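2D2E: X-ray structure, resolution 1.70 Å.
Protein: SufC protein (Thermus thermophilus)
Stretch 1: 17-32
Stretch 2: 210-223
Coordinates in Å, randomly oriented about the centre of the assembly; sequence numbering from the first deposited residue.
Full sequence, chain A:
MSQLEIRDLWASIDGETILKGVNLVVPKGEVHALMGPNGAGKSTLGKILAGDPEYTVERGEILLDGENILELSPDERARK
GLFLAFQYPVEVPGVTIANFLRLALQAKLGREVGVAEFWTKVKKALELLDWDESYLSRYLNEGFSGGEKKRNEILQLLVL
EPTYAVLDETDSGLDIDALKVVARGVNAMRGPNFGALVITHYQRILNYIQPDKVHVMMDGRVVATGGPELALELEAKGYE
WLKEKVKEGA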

ATOM      1  N   THR A  17     -21.388   3.772  10.626  1.00 25.46           N
ATOM      2  CA  THR A  17     -20.725   4.474   9.521  1.00 26.67           C
ATOM      3  C   THR A  17     -19.332   4.951   9.905  1.00 29.19           C
ATOM      4  O   THR A  17     -19.176   5.760  10.831  1.00 26.06           O
ATOM      5  N   ILE A  18     -18.317   4.451   9.201  0.50 24.24           N
ATOM      6  CA  ILE A  18     -16.952   4.860   9.494  0.50 23.75           C
ATOM      7  C   ILE A  18     -16.377   5.796   8.433  0.50 21.14           C
ATOM      8  O   ILE A  18     -15.666   6.735   8.778  0.50 20.79           O
ATOM      9  N   LEU A  19     -16.671   5.556   7.155  1.00 15.30           N
ATOM     10  CA  LEU A  19     -16.183   6.461   6.102  1.00 16.67           C
ATOM     11  C   LEU A  19     -17.346   7.359   5.702  1.00 15.38           C
ATOM     12  O   LEU A  19     -18.445   6.883   5.375  1.00 15.08           O
ATOM     13  N   LYS A  20     -17.097   8.660   5.755  1.00 14.50           N
ATOM     14  CA  LYS A  20     -18.137   9.641   5.501  1.00 17.32           C
ATOM     15  C   LYS A  20     -17.883  10.565   4.333  1.00 16.15           C
ATOM     16  O   LYS A  20     -17.798  11.776   4.504  1.00 16.28           O
ATOM     17  N   GLY A  21     -17.769   9.977   3.139  1.00 15.51           N
ATOM     18  CA  GLY A  21     -17.562  10.764   1.933  1.00 18.85           C
ATOM     19  C   GLY A  21     -16.104  11.044   1.631  1.00 16.08           C
ATOM     20  O   GLY A  21     -15.677  12.193   1.589  1.00 16.53           O
ATOM     21  N   VAL A  22     -15.354   9.969   1.424  1.00 16.30           N
ATOM     22  CA  VAL A  22     -13.928  10.047   1.138  1.00 13.39           C
ATOM     23  C   VAL A  22     -13.696  10.404  -0.325  1.00 12.02           C
ATOM     24  O   VAL A  22     -14.256   9.772  -1.209  1.00 16.58           O
ATOM     25  N   ASN A  23     -12.911  11.448  -0.554  1.00 13.68           N
ATOM     26  CA  ASN A  23     -12.538  11.856  -1.911  1.00 14.20           C
ATOM     27  C   ASN A  23     -11.019  11.940  -1.876  1.00 16.05           C
ATOM     28  O   ASN A  23     -10.465  12.751  -1.148  1.00 14.27           O
ATOM     29  N   LEU A  24     -10.354  11.085  -2.653  1.00 16.42           N
ATOM     30  CA  LEU A  24      -8.898  11.034  -2.648  1.00 14.03           C
ATOM     31  C   LEU A  24      -8.424  10.547  -4.005  1.00 10.59           C
ATOM     32  O   LEU A  24      -8.788   9.461  -4.421  1.00 12.62           O
ATOM     33  N   VAL A  25      -7.612  11.356  -4.684  1.00 11.63           N
ATOM     34  CA  VAL A  25      -7.080  10.992  -6.006  1.00 12.20           C
ATOM     35  C   VAL A  25      -5.560  10.875  -6.000  1.00  9.62           C
ATOM     36  O   VAL A  25      -4.884  11.792  -5.542  1.00 12.33           O
ATOM     37  N   VAL A  26      -5.025   9.760  -6.494  1.00  9.74           N
ATOM     38  CA  VAL A  26      -3.567   9.602  -6.600  1.00  8.15           C
ATOM     39  C   VAL A  26      -3.221   9.424  -8.083  1.00  8.54           C
ATOM     40  O   VAL A  26      -3.496   8.376  -8.674  1.00 11.86           O
ATOM     41  N   PRO A  27      -2.612  10.444  -8.705  1.00 10.57           N
ATOM     42  CA  PRO A  27      -2.257  10.304 -10.127  1.00 10.79           C
ATOM     43  C   PRO A  27      -1.160   9.264 -10.314  1.00 12.41           C
ATOM     44  O   PRO A  27      -0.254   9.167  -9.491  1.00 10.59           O
ATOM     45  N   LYS A  28      -1.243   8.489 -11.389  1.00 14.80           N
ATOM     46  CA  LYS A  28      -0.199   7.516 -11.685  1.00 13.67           C
ATOM     47  C   LYS A  28       1.068   8.371 -11.888  1.00 12.65           C
ATOM     48  O   LYS A  28       1.040   9.398 -12.578  1.00 15.09           O
ATOM     49  N   GLY A  29       2.164   7.954 -11.267  1.00 10.20           N
ATOM     50  CA  GLY A  29       3.415   8.692 -11.341  1.00 12.70           C
ATOM     51  C   GLY A  29       3.703   9.399 -10.015  1.00 14.09           C
ATOM     52  O   GLY A  29       4.830   9.861  -9.767  1.00 14.03           O
ATOM     53  N   GLU A  30       2.696   9.461  -9.146  1.00 10.91           N
ATOM     54  CA  GLU A  30       2.879  10.129  -7.866  1.00  9.65           C
ATOM     55  C   GLU A  30       2.786   9.192  -6.672  1.00 10.20           C
ATOM     56  O   GLU A  30       2.233   8.095  -6.752  1.00 11.52           O
ATOM     57  N   VAL A  31       3.370   9.644  -5.568  1.00  8.84           N
ATOM     58  CA  VAL A  31       3.348   8.913  -4.298  1.00  8.64           C
ATOM     59  C   VAL A  31       2.733   9.869  -3.285  1.00 11.18           C
ATOM     60  O   VAL A  31       3.246  10.959  -3.026  1.00  9.59           O
ATOM     61  N   HIS A  32       1.586   9.469  -2.745  1.00 10.35           N
ATOM     62  CA  HIS A  32       0.891  10.293  -1.764  1.00 10.15           C
ATOM     63  C   HIS A  32       0.878   9.632  -0.396  1.00  9.11           C
ATOM     64  O   HIS A  32       1.091   8.411  -0.275  1.00 10.17           O
ATOM     65  N   GLN A 210       9.475  10.827   0.236  1.00 15.69           N
ATOM     66  CA  GLN A 210       8.933  12.171   0.099  1.00 15.68           C
ATOM     67  C   GLN A 210       7.621  12.121  -0.712  1.00 13.21           C
ATOM     68  O   GLN A 210       7.621  11.712  -1.869  1.00 13.27           O
ATOM     69  N   PRO A 211       6.494  12.546  -0.118  1.00 11.56           N
ATOM     70  CA  PRO A 211       5.219  12.517  -0.836  1.00 10.78           C
ATOM     71  C   PRO A 211       4.967  13.752  -1.710  1.00 13.47           C
ATOM     72  O   PRO A 211       5.402  14.864  -1.377  1.00 13.13           O
ATOM     73  N   ASP A 212       4.287  13.537  -2.825  1.00 11.42           N
ATOM     74  CA  ASP A 212       3.917  14.626  -3.722  1.00 11.25           C
ATOM     75  C   ASP A 212       2.725  15.366  -3.131  1.00 16.06           C
ATOM     76  O   ASP A 212       2.533  16.563  -3.376  1.00 16.13           O
ATOM     77  N   LYS A 213       1.925  14.657  -2.336  1.00 12.98           N
ATOM     78  CA  LYS A 213       0.733  15.243  -1.714  1.00 10.28           C
ATOM     79  C   LYS A 213       0.426  14.472  -0.434  1.00 11.43           C
ATOM     80  O   LYS A 213       0.686  13.266  -0.352  1.00 12.11           O
ATOM     81  N   VAL A 214      -0.074  15.194   0.563  1.00 10.33           N
ATOM     82  CA  VAL A 214      -0.476  14.630   1.842  1.00 10.97           C
ATOM     83  C   VAL A 214      -1.969  14.883   2.048  1.00  9.22           C
ATOM     84  O   VAL A 214      -2.433  16.021   1.891  1.00 12.82           O
ATOM     85  N   HIS A 215      -2.717  13.825   2.368  1.00  9.33           N
ATOM     86  CA  HIS A 215      -4.166  13.918   2.650  1.00 10.52           C
ATOM     87  C   HIS A 215      -4.309  13.592   4.132  1.00 10.96           C
ATOM     88  O   HIS A 215      -3.645  12.680   4.613  1.00 10.95           O
ATOM     89  N   VAL A 216      -5.156  14.331   4.856  1.00 11.08           N
ATOM     90  CA  VAL A 216      -5.343  14.029   6.277  1.00 11.29           C
ATOM     91  C   VAL A 216      -6.807  13.685   6.526  1.00 13.32           C
ATOM     92  O   VAL A 216      -7.715  14.452   6.156  1.00 12.92           O
ATOM     93  N   MET A 217      -7.034  12.528   7.148  1.00 11.75           N
ATOM     94  CA  MET A 217      -8.390  12.068   7.416  1.00 12.42           C
ATOM     95  C   MET A 217      -8.818  12.142   8.870  1.00 18.90           C
ATOM     96  O   MET A 217      -8.143  11.614   9.756  1.00 18.91           O
ATOM     97  N   MET A 218      -9.939  12.820   9.107  1.00 13.36           N
ATOM     98  CA  MET A 218     -10.518  12.918  10.438  1.00 13.12           C
ATOM     99  C   MET A 218     -12.013  12.731  10.286  1.00 13.50           C
ATOM    100  O   MET A 218     -12.623  13.191   9.307  1.00 16.84           O
ATOM    101  N   ASP A 219     -12.593  12.056  11.266  1.00 15.25           N
ATOM    102  CA  ASP A 219     -14.033  11.789  11.262  1.00 19.66           C
ATOM    103  C   ASP A 219     -14.511  11.201   9.930  1.00 20.90           C
ATOM    104  O   ASP A 219     -15.517  11.630   9.368  1.00 20.52           O
ATOM    105  N   GLY A 220     -13.759  10.234   9.416  1.00 16.90           N
ATOM    106  CA  GLY A 220     -14.155   9.556   8.192  1.00 16.32           C
ATOM    107  C   GLY A 220     -14.060  10.267   6.857  1.00 16.71           C
ATOM    108  O   GLY A 220     -14.589   9.764   5.874  1.00 18.56           O
ATOM    109  N   ARG A 221     -13.396  11.418   6.795  1.00 17.32           N
ATOM    110  CA  ARG A 221     -13.255  12.126   5.530  1.00 16.13           C
ATOM    111  C   ARG A 221     -11.942  12.899   5.487  1.00 16.75           C
ATOM    112  O   ARG A 221     -11.280  13.074   6.510  1.00 15.32           O
ATOM    113  N   VAL A 222     -11.547  13.314   4.289  1.00 13.37           N
ATOM    114  CA  VAL A 222     -10.319  14.065   4.122  1.00 15.16           C
ATOM    115  C   VAL A 222     -10.654  15.520   4.439  1.00 16.08           C
ATOM    116  O   VAL A 222     -11.464  16.141   3.755  1.00 19.28           O
ATOM    117  N   VAL A 223     -10.040  16.045   5.489  1.00 14.16           N
ATOM    118  CA  VAL A 223     -10.314  17.421   5.918  1.00 16.10           C
ATOM    119  C   VAL A 223      -9.246  18.418   5.520  1.00 18.29           C
ATOM    120  O   VAL A 223      -9.421  19.627   5.685  1.00 19.00           O
TER

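No two residues that touch are closer than 179 positions in sequence, and the contact buries 816 Å² in all. The long strand 17-27 runs nearly antiparallel to strand 213-218, but their axes come no closer than 9.3 Å, so side chains and waters, rather than a continuous ladder of backbone bonds, fill the space between them.

At the start, Ile 18 (chi1 p, chi2 m) sends its end away and offers backbone instead: its O lies 3.3 Å from Gly 220 CA. Gly 220 closes in here because it has no side chain; an ideal CB would point toward stretch 1 and fall 2.4 Å from Ile 18 O, a clash. The CA-to-CB bond of Leu 19 (m, t) points away, yet the end of the side chain comes nearer, placing CD2 4.2 Å from SD of Met 217 (t, t, m), whose CA-to-CB bond points toward stretch 1.

Lys 20 works through its backbone and its aliphatic length. Its N donates to Gly 220 O at 2.7 Å, while its O accepts two bonds from the guanidinium edge of Arg 221, NE at 3.0 Å and NH2 at 2.9 Å. The p, t, p rotamer of Arg 221 brings both donors to one carbonyl. The extended Lys 20 chain (m, t, t, t) lays CD 3.5 Å from Asp 219 O.

Gly 21 adopts phi/psi of 88/61, angles that call for glycine by themselves. Its O receives a bond from water 1 at 2.7 Å, and the O of that water accepts from Asn 23 N and Val 222 N, each at 3.0 Å, so one water stitches the two backbones. Val 22 (t) sets CG2 3.5 Å from Gly 220 O and CG1 4.4 Å from Met 217 CE. Val 222, also t, points in and rests CG2 3.7 Å from Asn 23 O.

Leu 24 (t, t) turns its end inward, and its CG sits over one face of the ring of His 215, whose CA-to-CB bond points toward stretch 1, 3.7 Å from ND1 of that ring. That ND1 also meets the O of water 2 at 2.9 Å, and the same water donates to Asn 23 O at 2.8 Å. A further water bridges Val 25 and Lys 213: its O donates to Val 25 O at 2.6 Å and accepts from Lys 213 NZ at 2.8 Å, at the end of an all-t chain.

After the type II turn from Pro 27 to Glu 30, Asp 212 (m) points in and pairs with Val 31 twice: Val 31 N donates to Asp 212 OD2 at 2.9 Å, and Asp 212 N to Val 31 O at 2.8 Å. Water 4 links Gly 29 O to the same OD2, its O 3.0 Å from each.

His 32 (m) completes a polar relay. Its NE2 donates to Glu 30 OE1 at 2.7 Å, and its ND1 shares a hydrogen bond with NE2 of His 215 (m) at 2.9 Å. The two rings meet rim to rim, leaving a face of His 32 for Lys 213 CB, 3.5 Å from CE1 of His 32.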

ATOM      1  CB  THR A  17     -21.536   5.699   9.060  1.00 27.63           C
ATOM      2  OG1 THR A  17     -22.868   5.295   8.724  1.00 31.32           O
ATOM      3  CG2 THR A  17     -20.897   6.328   7.824  1.00 25.17           C
ATOM      4  CB  ILE A  18     -16.002   3.643   9.700  0.50 26.79           C
ATOM      5  CG1 ILE A  18     -15.872   2.825   8.415  0.50 32.84           C
ATOM      6  CG2 ILE A  18     -16.511   2.785  10.858  0.50 29.65           C
ATOM      7  CD1 ILE A  18     -17.056   1.974   8.096  0.50 35.23           C
ATOM      8  CB  LEU A  19     -15.636   5.714   4.887  1.00 13.23           C
ATOM      9  CG  LEU A  19     -14.423   4.808   5.125  1.00 17.20           C
ATOM     10  CD1 LEU A  19     -13.893   4.293   3.780  1.00 12.75           C
ATOM     11  CD2 LEU A  19     -13.333   5.587   5.873  1.00 18.07           C
ATOM     12  CB  LYS A  20     -18.360  10.443   6.794  1.00 18.85           C
ATOM     13  CG  LYS A  20     -18.842   9.569   7.959  1.00 21.49           C
ATOM     14  CD  LYS A  20     -18.806  10.311   9.300  1.00 20.70           C
ATOM     15  CE  LYS A  20     -19.334   9.421  10.409  1.00 23.07           C
ATOM     16  NZ  LYS A  20     -19.106  10.029  11.758  1.00 27.60           N
ATOM     17  CB  VAL A  22     -13.245   8.692   1.412  1.00 15.36           C
ATOM     18  CG1 VAL A  22     -11.749   8.771   1.025  1.00 19.50           C
ATOM     19  CG2 VAL A  22     -13.359   8.332   2.891  1.00 16.72           C
ATOM     20  CB  ASN A  23     -13.148  13.208  -2.252  1.00 15.78           C
ATOM     21  CG  ASN A  23     -14.642  13.109  -2.444  1.00 16.20           C
ATOM     22  OD1 ASN A  23     -15.109  12.379  -3.317  1.00 19.25           O
ATOM     23  ND2 ASN A  23     -15.400  13.814  -1.607  1.00 19.40           N
ATOM     24  CB  LEU A  24      -8.433  10.058  -1.545  1.00 12.30           C
ATOM     25  CG  LEU A  24      -6.975  10.140  -1.048  1.00 12.09           C
ATOM     26  CD1 LEU A  24      -6.848   9.415   0.285  1.00 11.96           C
ATOM     27  CD2 LEU A  24      -6.026   9.530  -2.059  1.00 14.86           C
ATOM     28  CB  VAL A  25      -7.443  12.077  -7.067  1.00 15.57           C
ATOM     29  CG1 VAL A  25      -6.783  11.764  -8.391  1.00 16.88           C
ATOM     30  CG2 VAL A  25      -8.946  12.119  -7.272  1.00 15.51           C
ATOM     31  CB  VAL A  26      -3.038   8.369  -5.851  1.00  9.23           C
ATOM     32  CG1 VAL A  26      -1.500   8.310  -5.962  1.00 13.08           C
ATOM     33  CG2 VAL A  26      -3.428   8.440  -4.370  1.00 10.94           C
ATOM     34  CB  PRO A  27      -1.737  11.690 -10.500  1.00 12.42           C
ATOM     35  CG  PRO A  27      -2.452  12.627  -9.535  1.00 15.50           C
ATOM     36  CD  PRO A  27      -2.371  11.817  -8.226  1.00 11.48           C
ATOM     37  CB  LYS A  28      -0.552   6.733 -12.959  1.00 14.44           C
ATOM     38  CG  LYS A  28       0.351   5.520 -13.193  1.00 14.73           C
ATOM     39  CD  LYS A  28      -0.006   4.807 -14.500  1.00 18.81           C
ATOM     40  CE  LYS A  28      -1.395   4.194 -14.435  1.00 18.89           C
ATOM     41  NZ  LYS A  28      -1.737   3.428 -15.684  1.00 19.39           N
ATOM     42  CB  GLU A  30       1.848  11.266  -7.697  1.00 12.06           C
ATOM     43  CG  GLU A  30       2.080  12.408  -8.696  1.00 13.98           C
ATOM     44  CD  GLU A  30       1.144  13.603  -8.537  1.00 19.57           C
ATOM     45  OE1 GLU A  30       0.425  13.734  -7.521  1.00 14.55           O
ATOM     46  OE2 GLU A  30       1.134  14.452  -9.462  1.00 21.75           O
ATOM     47  CB  VAL A  31       4.759   8.505  -3.818  1.00 11.05           C
ATOM     48  CG1 VAL A  31       4.665   7.842  -2.438  1.00 10.50           C
ATOM     49  CG2 VAL A  31       5.389   7.535  -4.804  1.00 10.96           C
ATOM     50  CB  HIS A  32      -0.553  10.505  -2.182  1.00 12.52           C
ATOM     51  CG  HIS A  32      -0.708  11.375  -3.382  1.00 10.57           C
ATOM     52  ND1 HIS A  32      -1.907  11.972  -3.704  1.00  9.97           N
ATOM     53  CD2 HIS A  32       0.167  11.724  -4.356  1.00 10.10           C
ATOM     54  CE1 HIS A  32      -1.763  12.654  -4.831  1.00 11.71           C
ATOM     55  NE2 HIS A  32      -0.516  12.517  -5.246  1.00 10.07           N
ATOM     56  CB  GLN A 210       9.947  13.056  -0.611  1.00 22.05           C
ATOM     57  CG  GLN A 210       9.385  14.429  -0.931  1.00 37.84           C
ATOM     58  CD  GLN A 210      10.456  15.487  -1.104  1.00 43.33           C
ATOM     59  OE1 GLN A 210      11.598  15.302  -0.680  1.00 47.03           O
ATOM     60  NE2 GLN A 210      10.112  16.614  -1.701  1.00 40.00           N
ATOM     61  CB  PRO A 211       4.189  12.419   0.291  1.00 11.41           C
ATOM     62  CG  PRO A 211       4.823  13.271   1.380  1.00 11.05           C
ATOM     63  CD  PRO A 211       6.303  12.858   1.316  1.00 12.52           C
ATOM     64  CB  ASP A 212       3.544  14.068  -5.091  1.00 14.57           C
ATOM     65  CG  ASP A 212       4.706  13.402  -5.753  1.00 19.42           C
ATOM     66  OD1 ASP A 212       5.721  14.096  -6.023  1.00 19.21           O
ATOM     67  OD2 ASP A 212       4.631  12.189  -5.985  1.00 11.91           O
ATOM     68  CB  LYS A 213      -0.470  15.160  -2.675  1.00 10.49           C
ATOM     69  CG  LYS A 213      -1.749  15.861  -2.166  1.00 16.56           C
ATOM     70  CD  LYS A 213      -2.772  15.947  -3.302  1.00 16.49           C
ATOM     71  CE  LYS A 213      -4.070  16.630  -2.905  1.00 23.43           C
ATOM     72  NZ  LYS A 213      -4.977  16.732  -4.113  1.00 22.70           N
ATOM     73  CB  VAL A 214       0.287  15.301   3.000  1.00 11.11           C
ATOM     74  CG1 VAL A 214      -0.270  14.799   4.347  1.00 11.58           C
ATOM     75  CG2 VAL A 214       1.773  15.002   2.869  1.00 10.47           C
ATOM     76  CB  HIS A 215      -4.940  12.853   1.869  1.00 12.13           C
ATOM     77  CG  HIS A 215      -4.667  12.856   0.402  1.00 12.75           C
ATOM     78  ND1 HIS A 215      -5.506  13.454  -0.519  1.00 10.79           N
ATOM     79  CD2 HIS A 215      -3.640  12.331  -0.310  1.00 12.15           C
ATOM     80  CE1 HIS A 215      -5.009  13.298  -1.734  1.00 12.57           C
ATOM     81  NE2 HIS A 215      -3.877  12.620  -1.635  1.00 11.01           N
ATOM     82  CB  VAL A 216      -4.962  15.202   7.190  1.00 14.64           C
ATOM     83  CG1 VAL A 216      -5.015  14.728   8.661  1.00 14.38           C
ATOM     84  CG2 VAL A 216      -3.578  15.706   6.854  1.00 14.89           C
ATOM     85  CB  MET A 217      -8.559  10.615   6.907  1.00 16.05           C
ATOM     86  CG  MET A 217      -9.987  10.058   7.014  1.00 20.06           C
ATOM     87  SD  MET A 217     -10.254   8.468   6.142  1.00 25.54           S
ATOM     88  CE  MET A 217      -9.401   8.728   4.689  1.00 27.64           C
ATOM     89  CB  MET A 218     -10.248  14.277  11.054  1.00 16.76           C
ATOM     90  CG  MET A 218      -8.771  14.552  11.269  1.00 18.90           C
ATOM     91  SD  MET A 218      -8.619  16.161  12.054  1.00 25.22           S
ATOM     92  CE  MET A 218      -6.906  16.376  12.013  1.00 24.99           C
ATOM     93  CB  ASP A 219     -14.807  13.073  11.605  1.00 22.18           C
ATOM     94  CG  ASP A 219     -14.514  13.573  13.022  1.00 25.57           C
ATOM     95  OD1 ASP A 219     -14.589  12.765  13.967  1.00 33.40           O
ATOM     96  OD2 ASP A 219     -14.216  14.771  13.193  1.00 31.23           O
ATOM     97  CB  ARG A 221     -14.438  13.076   5.290  1.00 23.19           C
ATOM     98  CG  ARG A 221     -14.610  14.180   6.298  1.00 24.58           C
ATOM     99  CD  ARG A 221     -15.692  15.146   5.815  1.00 35.58           C
ATOM    100  NE  ARG A 221     -16.934  14.450   5.486  1.00 42.03           N
ATOM    101  CZ  ARG A 221     -18.018  15.034   4.978  1.00 48.75           C
ATOM    102  NH1 ARG A 221     -18.023  16.339   4.731  1.00 50.22           N
ATOM    103  NH2 ARG A 221     -19.106  14.314   4.721  1.00 50.59           N
ATOM    104  CB  VAL A 222      -9.790  13.960   2.680  1.00 15.30           C
ATOM    105  CG1 VAL A 222      -8.562  14.846   2.523  1.00 15.77           C
ATOM    106  CG2 VAL A 222      -9.453  12.494   2.358  1.00 15.24           C
ATOM    107  CB  VAL A 223     -10.520  17.486   7.445  1.00 14.51           C
ATOM    108  CG1 VAL A 223     -11.719  16.616   7.820  1.00 17.98           C
ATOM    109  CG2 VAL A 223      -9.240  17.028   8.181  1.00 14.47           C
TER
HETATM  110  O   HOH W   1     -13.214  13.293   1.797  1.00 14.48           O
HETATM  111  O   HOH W   2      -8.155  14.385  -1.020  1.00 16.36           O
HETATM  112  O   HOH W   3      -4.841  14.391  -5.713  1.00 20.20           O
HETATM  113  O   HOH W   4       6.791  10.958  -7.749  1.00 37.79           O